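Local coordinates for protein galactose-1-phosphate uridylyltransferase (Pyrobaculum aerophilum str. IM2, PDB 6K9Z) that probably transfers uridylyl groups between UDP-glucose and galactose 1-phosphate in sugar metabolism, and holds UDP, zinc and iron in this structure, at residues 31-36 / 84-89; 91-96 / 236-241; 104-109 / 122-127. The protein carries 1 engineered substitution. All blocks are in the same frame, centred on the assembly; numbering follows the deposited sequence.

Contact 1 of 3, residues 31-36 / 84-89; sequences PFCPGA and PQHDVD. With ZN (zinc ion), chain C; UDP (uridine-5'-diphosphate), chain G.
The two loops come closest at Cys33 and Pro84, whose CA atoms lie 5.9 Å apart. Neither is a regular helix or strand. Segment 31-36 bends through a type II beta turn from Cys33 to Ala36, closed by a bond from Ala36 N to Cys33 O of 3.2 Å; Gly35 sits in its third position with phi at 95°, a positive-phi conformation well suited to glycine. In segment 84-89 the chain makes an inverse gamma turn centred on Asp87. No hydrogen bond spans the gap. What joins the loops is zinc: Cys33 SG binds it at 2.3 Å, and His86 ND1 reaches it at 1.9 Å. The imidazole gets there because its CG stands anti to the backbone N (chi1 -169°), which brings ND1 to the zinc. Cys30 and His138 complete a Cys2His2 site in which the two cysteines form a CxxC pair, all within the N-terminal family domain. On the far side of the ring NE2 is hydrogen-bonded to Thr137, a second-shell bond that would help hold the ring's rotation. Beside the metal, two prolines pack obliquely, Pro34 CG meeting Pro84 CB at 3.6 Å, while Pro34 CD rests on the carbonyl oxygen Pro84 O at 3.2 Å. Segment 31-36 also lines the nucleotide pocket. Pro31 CB touches the uracil oxygen O4 of UDP at 3.4 Å, and Pro31 CG covers one face of the Phe32 ring over its centre. Phe32 CZ comes up obliquely to UDP N1 at 3.8 Å, its ring also meeting Val79, Leu136 and Phe140, the residue that occupies the predicted uridylylated position in this engineered variant.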
loop_
_atom_site.group_PDB
_atom_site.type_symbol
_atom_site.label_atom_id
_atom_site.label_comp_id
_atom_site.label_asym_id
_atom_site.label_seq_id
_atom_site.Cartn_x
_atom_site.Cartn_y
_atom_site.Cartn_z
ATOM N N PRO A 31 -27.516 -1.036 7.286
ATOM C CA PRO A 31 -27.393 -0.098 8.424
ATOM C C PRO A 31 -27.542 1.395 8.043
ATOM O O PRO A 31 -27.720 2.276 8.963
ATOM C CB PRO A 31 -25.972 -0.391 8.966
ATOM C CG PRO A 31 -25.199 -0.812 7.736
ATOM C CD PRO A 31 -26.218 -1.620 6.914
ATOM N N PHE A 32 -27.458 1.678 6.735
ATOM C CA PHE A 32 -27.333 3.058 6.175
ATOM C C PHE A 32 -28.620 3.495 5.475
ATOM O O PHE A 32 -28.759 4.681 5.268
ATOM C CB PHE A 32 -26.150 3.158 5.210
ATOM C CG PHE A 32 -24.822 2.815 5.826
ATOM C CD1 PHE A 32 -24.582 3.052 7.176
ATOM C CD2 PHE A 32 -23.808 2.275 5.045
ATOM C CE1 PHE A 32 -23.346 2.737 7.725
ATOM C CE2 PHE A 32 -22.573 1.953 5.600
ATOM C CZ PHE A 32 -22.349 2.199 6.940
ATOM N N CYS A 33 -29.554 2.594 5.194
ATOM C CA CYS A 33 -30.885 2.956 4.672
ATOM C C CYS A 33 -31.676 3.788 5.711
ATOM O O CYS A 33 -31.433 3.742 6.951
ATOM C CB CYS A 33 -31.700 1.746 4.287
ATOM S SG CYS A 33 -31.343 1.164 2.605
ATOM N N PRO A 34 -32.571 4.662 5.190
ATOM C CA PRO A 34 -33.495 5.404 6.046
ATOM C C PRO A 34 -34.329 4.376 6.827
ATOM O O PRO A 34 -34.670 3.396 6.251
ATOM C CB PRO A 34 -34.367 6.165 5.043
ATOM C CG PRO A 34 -33.486 6.335 3.845
ATOM C CD PRO A 34 -32.718 5.029 3.768
ATOM N N GLY A 35 -34.555 4.608 8.125
ATOM C CA GLY A 35 -35.318 3.658 8.966
ATOM C C GLY A 35 -34.420 2.677 9.730
ATOM O O GLY A 35 -34.908 2.029 10.688
ATOM N N ALA A 36 -33.145 2.560 9.366
ATOM C CA ALA A 36 -32.159 1.811 10.177
ATOM C C ALA A 36 -32.032 2.526 11.534
ATOM O O ALA A 36 -32.503 3.690 11.677
ATOM C CB ALA A 36 -30.848 1.653 9.438
ATOM N N PRO A 84 -30.094 8.657 0.512
ATOM C CA PRO A 84 -31.029 7.723 1.126
ATOM C C PRO A 84 -31.322 6.499 0.225
ATOM O O PRO A 84 -31.760 5.509 0.721
ATOM C CB PRO A 84 -32.272 8.626 1.376
ATOM C CG PRO A 84 -32.186 9.742 0.366
ATOM C CD PRO A 84 -30.717 9.944 0.136
ATOM N N GLN A 85 -31.013 6.612 -1.072
ATOM C CA GLN A 85 -31.302 5.530 -2.054
ATOM C C GLN A 85 -30.207 4.458 -2.016
ATOM O O GLN A 85 -29.038 4.787 -2.275
ATOM C CB GLN A 85 -31.401 6.112 -3.465
ATOM C CG GLN A 85 -32.639 6.967 -3.690
ATOM C CD GLN A 85 -32.720 7.492 -5.103
ATOM O OE1 GLN A 85 -33.762 7.961 -5.553
ATOM N NE2 GLN A 85 -31.612 7.413 -5.822
ATOM N N HIS A 86 -30.587 3.229 -1.659
ATOM C CA HIS A 86 -29.654 2.074 -1.588
ATOM C C HIS A 86 -29.177 1.605 -2.968
ATOM O O HIS A 86 -27.982 1.291 -3.091
ATOM C CB HIS A 86 -30.302 0.916 -0.824
ATOM C CG HIS A 86 -29.350 -0.176 -0.485
ATOM N ND1 HIS A 86 -28.805 -0.309 0.773
ATOM C CD2 HIS A 86 -28.840 -1.182 -1.227
ATOM C CE1 HIS A 86 -28.005 -1.353 0.793
ATOM N NE2 HIS A 86 -28.008 -1.904 -0.422
ATOM N N ASP A 87 -30.082 1.546 -3.952
ATOM C CA ASP A 87 -29.727 0.963 -5.277
ATOM C C ASP A 87 -29.106 1.973 -6.247
ATOM O O ASP A 87 -29.690 2.200 -7.318
ATOM C CB ASP A 87 -30.887 0.182 -5.900
ATOM C CG ASP A 87 -30.403 -0.921 -6.825
ATOM O OD1 ASP A 87 -29.471 -1.651 -6.427
ATOM O OD2 ASP A 87 -30.949 -1.036 -7.941
ATOM N N VAL A 88 -27.940 2.511 -5.894
ATOM C CA VAL A 88 -27.153 3.390 -6.802
ATOM C C VAL A 88 -25.801 2.692 -6.855
ATOM O O VAL A 88 -25.325 2.393 -5.767
ATOM C CB VAL A 88 -27.095 4.815 -6.210
ATOM C CG1 VAL A 88 -26.074 5.719 -6.882
ATOM C CG2 VAL A 88 -28.470 5.454 -6.245
ATOM N N ASP A 89 -25.247 2.362 -8.025
ATOM C CA ASP A 89 -23.932 1.664 -8.083
ATOM C C ASP A 89 -22.831 2.574 -7.533
ATOM O O ASP A 89 -22.005 2.075 -6.700
ATOM C CB ASP A 89 -23.541 1.196 -9.484
ATOM C CG ASP A 89 -22.139 0.570 -9.504
ATOM O OD1 ASP A 89 -21.972 -0.555 -8.952
ATOM O OD2 ASP A 89 -21.196 1.214 -10.047
HETATM ZN ZN ZN C . -29.086 0.848 2.299
HETATM N N1 UDP G . -20.102 0.257 9.297
HETATM C C2 UDP G . -20.861 0.887 10.293
HETATM N N3 UDP G . -21.953 0.315 10.789
HETATM C C4 UDP G . -22.306 -0.881 10.368
HETATM C C5 UDP G . -21.586 -1.553 9.419
HETATM C C6 UDP G . -20.466 -0.946 8.907
HETATM O O2 UDP G . -20.608 1.975 10.721
HETATM O O4 UDP G . -23.309 -1.404 10.817
HETATM C "C1'" UDP G . -18.872 0.794 8.751
HETATM C "C2'" UDP G . -17.863 -0.261 9.204
HETATM O "O2'" UDP G . -17.603 -0.395 10.584
HETATM C "C3'" UDP G . -16.628 0.106 8.441
HETATM C "C4'" UDP G . -17.190 0.517 7.150
HETATM O "O4'" UDP G . -18.598 0.677 7.361
HETATM O "O3'" UDP G . -15.855 1.103 9.015
HETATM C "C5'" UDP G . -16.679 -0.670 6.353
HETATM O "O5'" UDP G . -15.229 -0.709 6.309
HETATM P PA UDP G . -14.062 -1.136 7.395
HETATM O O1A UDP G . -14.461 -2.289 8.290
HETATM O O2A UDP G . -12.937 -1.606 6.530
HETATM O O3A UDP G . -13.689 0.234 8.201
HETATM P PB UDP G . -12.940 0.570 9.522
HETATM O O1B UDP G . -13.780 -0.071 10.442
HETATM O O2B UDP G . -12.866 2.033 9.653
HETATM O O3B UDP G . -11.680 -0.070 9.477
#

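Contact 2 of 3, residues 91-96 / 236-241; sequences LSDLPL and ALKQVA
Charge carries most of this contact: the ammonium group of Lys238 meets the carboxylate of Asp93 in a salt bridge. Lys238 NZ donates to Asp93 OD2 at 2.9 Å, using the syn lone pair of that oxygen, and a second, weak bond of 2.9 Å runs from Lys238 NZ to Asp93 OD1, so the nitrogen sits in the mouth of the carboxylate. The lysine is stretched through its middle and bends only at the last torsion (chi4 -135°), which brings NZ to the carboxylate. The two side chains meet at about a right angle. A weak bond from the backbone N of Asp90 to Asp93 OD2 helps steady the carboxylate. Asp93 and, through a long, weak ion pair, Asp89 would be expected to stabilise the positive charge of Lys238. In the fold, the pair joins two family domains. Segment 91-96, with a 3-10 turn at 91-93 and Pro95 as N-cap, lies within the N-terminal family domain and links strand 76-81 to helix 96-114, whereas Lys238 comes from segment 236-241 on helix 220-240, in the C-terminal family domain. Van der Waals contact is slight by comparison, with Ser92 OG alongside Lys238 CD at 3.9 Å. That hydroxyl has its real partner in Asp90 OD2. Backbone bonds keep each side in shape: Leu94 N to Leu91 O, 3.0 Å, closes the 3-10 turn, and on the helix Ala236 O accepts from both Gln239 N (3.2 Å) and Val240 N (2.8 Å). About two turns before Lys238, Lys231 NZ adds a second polar link across the same interface by donating to the carbonyl oxygens of Ser92 and Leu94.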
loop_
_atom_site.group_PDB
_atom_site.type_symbol
_atom_site.label_atom_id
_atom_site.label_comp_id
_atom_site.label_asym_id
_atom_site.label_seq_id
_atom_site.Cartn_x
_atom_site.Cartn_y
_atom_site.Cartn_z
ATOM N N LEU A 91 -21.094 6.878 -6.693
ATOM C CA LEU A 91 -21.191 8.344 -6.473
ATOM C C LEU A 91 -21.532 9.024 -7.797
ATOM O O LEU A 91 -22.394 9.910 -7.833
ATOM C CB LEU A 91 -19.850 8.813 -5.926
ATOM C CG LEU A 91 -19.749 10.284 -5.577
ATOM C CD1 LEU A 91 -20.736 10.651 -4.474
ATOM C CD2 LEU A 91 -18.315 10.562 -5.148
ATOM N N SER A 92 -20.910 8.588 -8.897
ATOM C CA SER A 92 -21.084 9.226 -10.229
ATOM C C SER A 92 -22.496 9.042 -10.778
ATOM O O SER A 92 -22.870 9.791 -11.710
ATOM C CB SER A 92 -20.032 8.747 -11.221
ATOM O OG SER A 92 -20.217 7.398 -11.610
ATOM N N ASP A 93 -23.306 8.144 -10.210
ATOM C CA ASP A 93 -24.712 7.959 -10.671
ATOM C C ASP A 93 -25.646 8.963 -9.999
ATOM O O ASP A 93 -26.782 9.106 -10.455
ATOM C CB ASP A 93 -25.161 6.526 -10.446
ATOM C CG ASP A 93 -24.334 5.562 -11.263
ATOM O OD1 ASP A 93 -24.380 5.678 -12.502
ATOM O OD2 ASP A 93 -23.659 4.693 -10.676
ATOM N N LEU A 94 -25.174 9.696 -9.011
ATOM C CA LEU A 94 -26.019 10.678 -8.291
ATOM C C LEU A 94 -26.039 12.002 -9.054
ATOM O O LEU A 94 -25.052 12.393 -9.690
ATOM C CB LEU A 94 -25.470 10.882 -6.879
ATOM C CG LEU A 94 -25.574 9.671 -5.947
ATOM C CD1 LEU A 94 -24.786 9.935 -4.668
ATOM C CD2 LEU A 94 -27.026 9.303 -5.654
ATOM N N PRO A 95 -27.138 12.769 -8.955
ATOM C CA PRO A 95 -27.215 14.059 -9.617
ATOM C C PRO A 95 -26.149 15.003 -9.045
ATOM O O PRO A 95 -25.818 14.886 -7.857
ATOM C CB PRO A 95 -28.605 14.600 -9.273
ATOM C CG PRO A 95 -29.385 13.451 -8.690
ATOM C CD PRO A 95 -28.384 12.401 -8.276
ATOM N N LEU A 96 -25.680 15.923 -9.889
ATOM C CA LEU A 96 -24.709 16.969 -9.477
ATOM C C LEU A 96 -25.134 17.597 -8.146
ATOM O O LEU A 96 -24.234 17.775 -7.301
ATOM C CB LEU A 96 -24.613 18.026 -10.572
ATOM C CG LEU A 96 -23.834 17.604 -11.802
ATOM C CD1 LEU A 96 -24.028 18.611 -12.953
ATOM C CD2 LEU A 96 -22.364 17.456 -11.419
ATOM N N ALA A 236 -16.270 8.336 -16.243
ATOM C CA ALA A 236 -15.307 7.856 -17.249
ATOM C C ALA A 236 -14.698 6.522 -16.786
ATOM O O ALA A 236 -14.570 5.612 -17.604
ATOM C CB ALA A 236 -14.237 8.869 -17.467
ATOM N N LEU A 237 -14.372 6.399 -15.506
ATOM C CA LEU A 237 -13.710 5.178 -14.978
ATOM C C LEU A 237 -14.707 4.041 -15.089
ATOM O O LEU A 237 -14.246 2.930 -15.384
ATOM C CB LEU A 237 -13.215 5.362 -13.537
ATOM C CG LEU A 237 -12.030 6.311 -13.433
ATOM C CD1 LEU A 237 -11.514 6.422 -12.002
ATOM C CD2 LEU A 237 -10.899 5.862 -14.332
ATOM N N LYS A 238 -15.999 4.327 -14.903
ATOM C CA LYS A 238 -17.067 3.305 -14.850
ATOM C C LYS A 238 -17.132 2.600 -16.193
ATOM O O LYS A 238 -17.550 1.422 -16.225
ATOM C CB LYS A 238 -18.401 3.945 -14.480
ATOM C CG LYS A 238 -19.341 3.096 -13.656
ATOM C CD LYS A 238 -20.601 3.841 -13.260
ATOM C CE LYS A 238 -21.580 2.977 -12.497
ATOM N NZ LYS A 238 -22.964 3.151 -12.978
ATOM N N GLN A 239 -16.784 3.284 -17.293
ATOM C CA GLN A 239 -16.885 2.637 -18.633
ATOM C C GLN A 239 -15.543 2.471 -19.362
ATOM O O GLN A 239 -15.524 1.701 -20.338
ATOM C CB GLN A 239 -17.819 3.415 -19.565
ATOM C CG GLN A 239 -18.609 4.530 -18.900
ATOM C CD GLN A 239 -19.133 5.509 -19.921
ATOM O OE1 GLN A 239 -19.614 5.131 -20.987
ATOM N NE2 GLN A 239 -19.033 6.788 -19.603
ATOM N N VAL A 240 -14.464 3.131 -18.933
ATOM C CA VAL A 240 -13.200 3.032 -19.718
ATOM C C VAL A 240 -12.857 1.558 -19.925
ATOM O O VAL A 240 -12.306 1.253 -20.951
ATOM C CB VAL A 240 -12.041 3.820 -19.076
ATOM C CG1 VAL A 240 -11.662 3.262 -17.714
ATOM C CG2 VAL A 240 -10.831 3.863 -19.999
ATOM N N ALA A 241 -13.192 0.668 -18.995
ATOM C CA ALA A 241 -12.876 -0.781 -19.155
ATOM C C ALA A 241 -14.115 -1.593 -19.606
ATOM O O ALA A 241 -13.967 -2.774 -19.781
ATOM C CB ALA A 241 -12.233 -1.314 -17.884
#

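Contact 3 of 3, residues 104-109 / 122-127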
loop_
_atom_site.group_PDB
_atom_site.type_symbol
_atom_site.label_atom_id
_atom_site.label_comp_id
_atom_site.label_asym_id
_atom_site.label_seq_id
_atom_site.Cartn_x
_atom_site.Cartn_y
_atom_site.Cartn_z
ATOM N N THR A 104 -20.656 19.582 0.696
ATOM C CA THR A 104 -21.029 20.644 1.640
ATOM C C THR A 104 -21.091 20.070 3.044
ATOM O O THR A 104 -20.549 20.738 3.950
ATOM C CB THR A 104 -22.340 21.322 1.253
ATOM O OG1 THR A 104 -22.136 21.907 -0.042
ATOM C CG2 THR A 104 -22.690 22.402 2.246
ATOM N N ALA A 105 -21.717 18.902 3.213
ATOM C CA ALA A 105 -21.851 18.274 4.546
ATOM C C ALA A 105 -20.449 17.883 5.069
ATOM O O ALA A 105 -20.185 18.024 6.296
ATOM C CB ALA A 105 -22.756 17.085 4.501
ATOM N N VAL A 106 -19.594 17.348 4.203
ATOM C CA VAL A 106 -18.220 16.950 4.624
ATOM C C VAL A 106 -17.441 18.207 5.026
ATOM O O VAL A 106 -16.800 18.193 6.098
ATOM C CB VAL A 106 -17.502 16.144 3.547
ATOM C CG1 VAL A 106 -16.048 15.900 3.889
ATOM C CG2 VAL A 106 -18.222 14.836 3.306
ATOM N N ALA A 107 -17.578 19.289 4.266
ATOM C CA ALA A 107 -16.888 20.537 4.636
ATOM C C ALA A 107 -17.405 21.013 6.020
ATOM O O ALA A 107 -16.595 21.493 6.815
ATOM C CB ALA A 107 -17.048 21.559 3.549
ATOM N N GLU A 108 -18.720 20.960 6.265
ATOM C CA GLU A 108 -19.282 21.475 7.539
ATOM C C GLU A 108 -18.687 20.659 8.684
ATOM O O GLU A 108 -18.322 21.255 9.704
ATOM C CB GLU A 108 -20.814 21.441 7.565
ATOM C CG GLU A 108 -21.418 22.441 6.603
ATOM C CD GLU A 108 -22.932 22.385 6.413
ATOM O OE1 GLU A 108 -23.573 21.332 6.776
ATOM O OE2 GLU A 108 -23.470 23.388 5.882
ATOM N N ALA A 109 -18.585 19.342 8.497
ATOM C CA ALA A 109 -17.989 18.417 9.493
ATOM C C ALA A 109 -16.544 18.867 9.731
ATOM O O ALA A 109 -16.117 18.871 10.914
ATOM C CB ALA A 109 -18.060 16.985 9.036
ATOM N N PHE A 122 -8.031 15.748 9.105
ATOM C CA PHE A 122 -9.362 15.335 8.627
ATOM C C PHE A 122 -9.110 14.525 7.355
ATOM O O PHE A 122 -8.773 15.127 6.317
ATOM C CB PHE A 122 -10.245 16.564 8.431
ATOM C CG PHE A 122 -11.678 16.258 8.055
ATOM C CD1 PHE A 122 -12.013 15.996 6.732
ATOM C CD2 PHE A 122 -12.689 16.358 9.008
ATOM C CE1 PHE A 122 -13.346 15.801 6.376
ATOM C CE2 PHE A 122 -14.016 16.200 8.636
ATOM C CZ PHE A 122 -14.348 15.954 7.302
ATOM N N LEU A 123 -9.277 13.200 7.426
ATOM C CA LEU A 123 -9.029 12.304 6.281
ATOM C C LEU A 123 -10.389 11.836 5.721
ATOM O O LEU A 123 -11.067 11.015 6.388
ATOM C CB LEU A 123 -8.200 11.087 6.693
ATOM C CG LEU A 123 -7.912 10.106 5.543
ATOM C CD1 LEU A 123 -6.953 10.728 4.520
ATOM C CD2 LEU A 123 -7.325 8.808 6.069
ATOM N N PHE A 124 -10.744 12.291 4.520
ATOM C CA PHE A 124 -11.948 11.843 3.772
ATOM C C PHE A 124 -11.510 10.831 2.709
ATOM O O PHE A 124 -10.584 11.156 1.931
ATOM C CB PHE A 124 -12.599 13.075 3.144
ATOM C CG PHE A 124 -13.777 12.791 2.268
ATOM C CD1 PHE A 124 -14.877 12.161 2.766
ATOM C CD2 PHE A 124 -13.841 13.274 0.973
ATOM C CE1 PHE A 124 -15.956 11.864 1.972
ATOM C CE2 PHE A 124 -14.956 13.022 0.174
ATOM C CZ PHE A 124 -16.014 12.301 0.677
ATOM N N PHE A 125 -12.140 9.663 2.653
ATOM C CA PHE A 125 -11.783 8.641 1.650
ATOM C C PHE A 125 -13.016 7.841 1.275
ATOM O O PHE A 125 -14.016 7.893 1.979
ATOM C CB PHE A 125 -10.625 7.748 2.094
ATOM C CG PHE A 125 -10.895 6.885 3.282
ATOM C CD1 PHE A 125 -10.783 7.404 4.561
ATOM C CD2 PHE A 125 -11.292 5.564 3.118
ATOM C CE1 PHE A 125 -10.993 6.592 5.664
ATOM C CE2 PHE A 125 -11.543 4.765 4.214
ATOM C CZ PHE A 125 -11.405 5.271 5.493
ATOM N N ARG A 126 -12.911 7.151 0.132
ATOM C CA ARG A 126 -14.029 6.356 -0.359
ATOM C C ARG A 126 -13.434 5.097 -0.955
ATOM O O ARG A 126 -12.566 5.208 -1.802
ATOM C CB ARG A 126 -14.861 7.159 -1.349
ATOM C CG ARG A 126 -16.188 6.498 -1.740
ATOM C CD ARG A 126 -16.972 7.369 -2.758
ATOM N NE ARG A 126 -18.386 7.063 -2.731
ATOM C CZ ARG A 126 -18.972 6.035 -3.372
ATOM N NH1 ARG A 126 -18.257 5.211 -4.138
ATOM N NH2 ARG A 126 -20.261 5.773 -3.178
ATOM N N ASN A 127 -13.960 3.945 -0.548
ATOM C CA ASN A 127 -13.622 2.655 -1.195
ATOM C C ASN A 127 -14.847 2.199 -1.981
ATOM O O ASN A 127 -15.947 2.248 -1.427
ATOM C CB ASN A 127 -13.235 1.589 -0.172
ATOM C CG ASN A 127 -12.008 2.001 0.604
ATOM O OD1 ASN A 127 -11.021 2.413 -0.010
ATOM N ND2 ASN A 127 -12.059 1.849 1.930
#
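Ala109 N donates to Ala105 O at 3.0 Å, a regular helical bond; three residues apart, Ala109 and Val106 fall on the same face of the helix and are its two residues that touch the strand. This is helix-on-sheet packing: helix 96-114 lies against strand 121-128, the next regular element in the chain, an inner strand of the large antiparallel sheet that forms the half-barrel. The local axes run nearly antiparallel, at 159°, and come within 10.6 Å of each other. Strand alternation sends Phe122 and Phe124 to the helix side, and no hydrogen bond crosses; the contact is apolar and buried. Val106 wedges between the two rings. Its CG1 points opposite the backbone N about the CA-CB bond (chi1 172°), a rotation that lets this one methyl serve both partners. Toward Phe122 it meets CE1 at 3.7 Å, the two side chains meeting at a slant. Toward Phe124 it sits over one face, displaced toward the rim, in a CH-pi contact of 4.3 Å from CG1 to the ring centroid, 18° off the ring normal. The other methyl, Val106 CG2, approaches Phe124 CE1 at 4.0 Å. The Phe122 ring reaches further along the helix, where its CE2 lies 3.8 Å from Ala109 C; Gln110 and Ala113 continue its cover, and Ile143 and Ile145 of strand 140-146 also pack on it. Behind the strand, on the other side of the sheet, Leu123 and Phe125 pack on Ala289 and Gly284 of the second subunit, so a single strand faces helix 96-114 on one side and the second subunit on the other. Within the helix-facing cluster Phe122 CZ abuts Val106 O at 3.5 Å.

Contact 1 closes at residue 89, two residues before contact 2 opens, and contact 3 is nested inside the long loop that contact 2 closes. Their centres stand about 19 Å from one another. Segments 84-89 and 91-96 form one continuous linker from strand 76-81 into helix 96-114, which then supplies 104-109 to contact 3. Contacts 1 and 2 touch where Val88 CG1 packs on Leu94 CD2 (3.9 Å); contacts 2 and 3 touch at Leu91 N and Arg126 NH2. The linker thus runs from the zinc site beside the UDP pocket, past the junction with the C-terminal half, to a helix packed on strand 121-128 of the nine-stranded sheet.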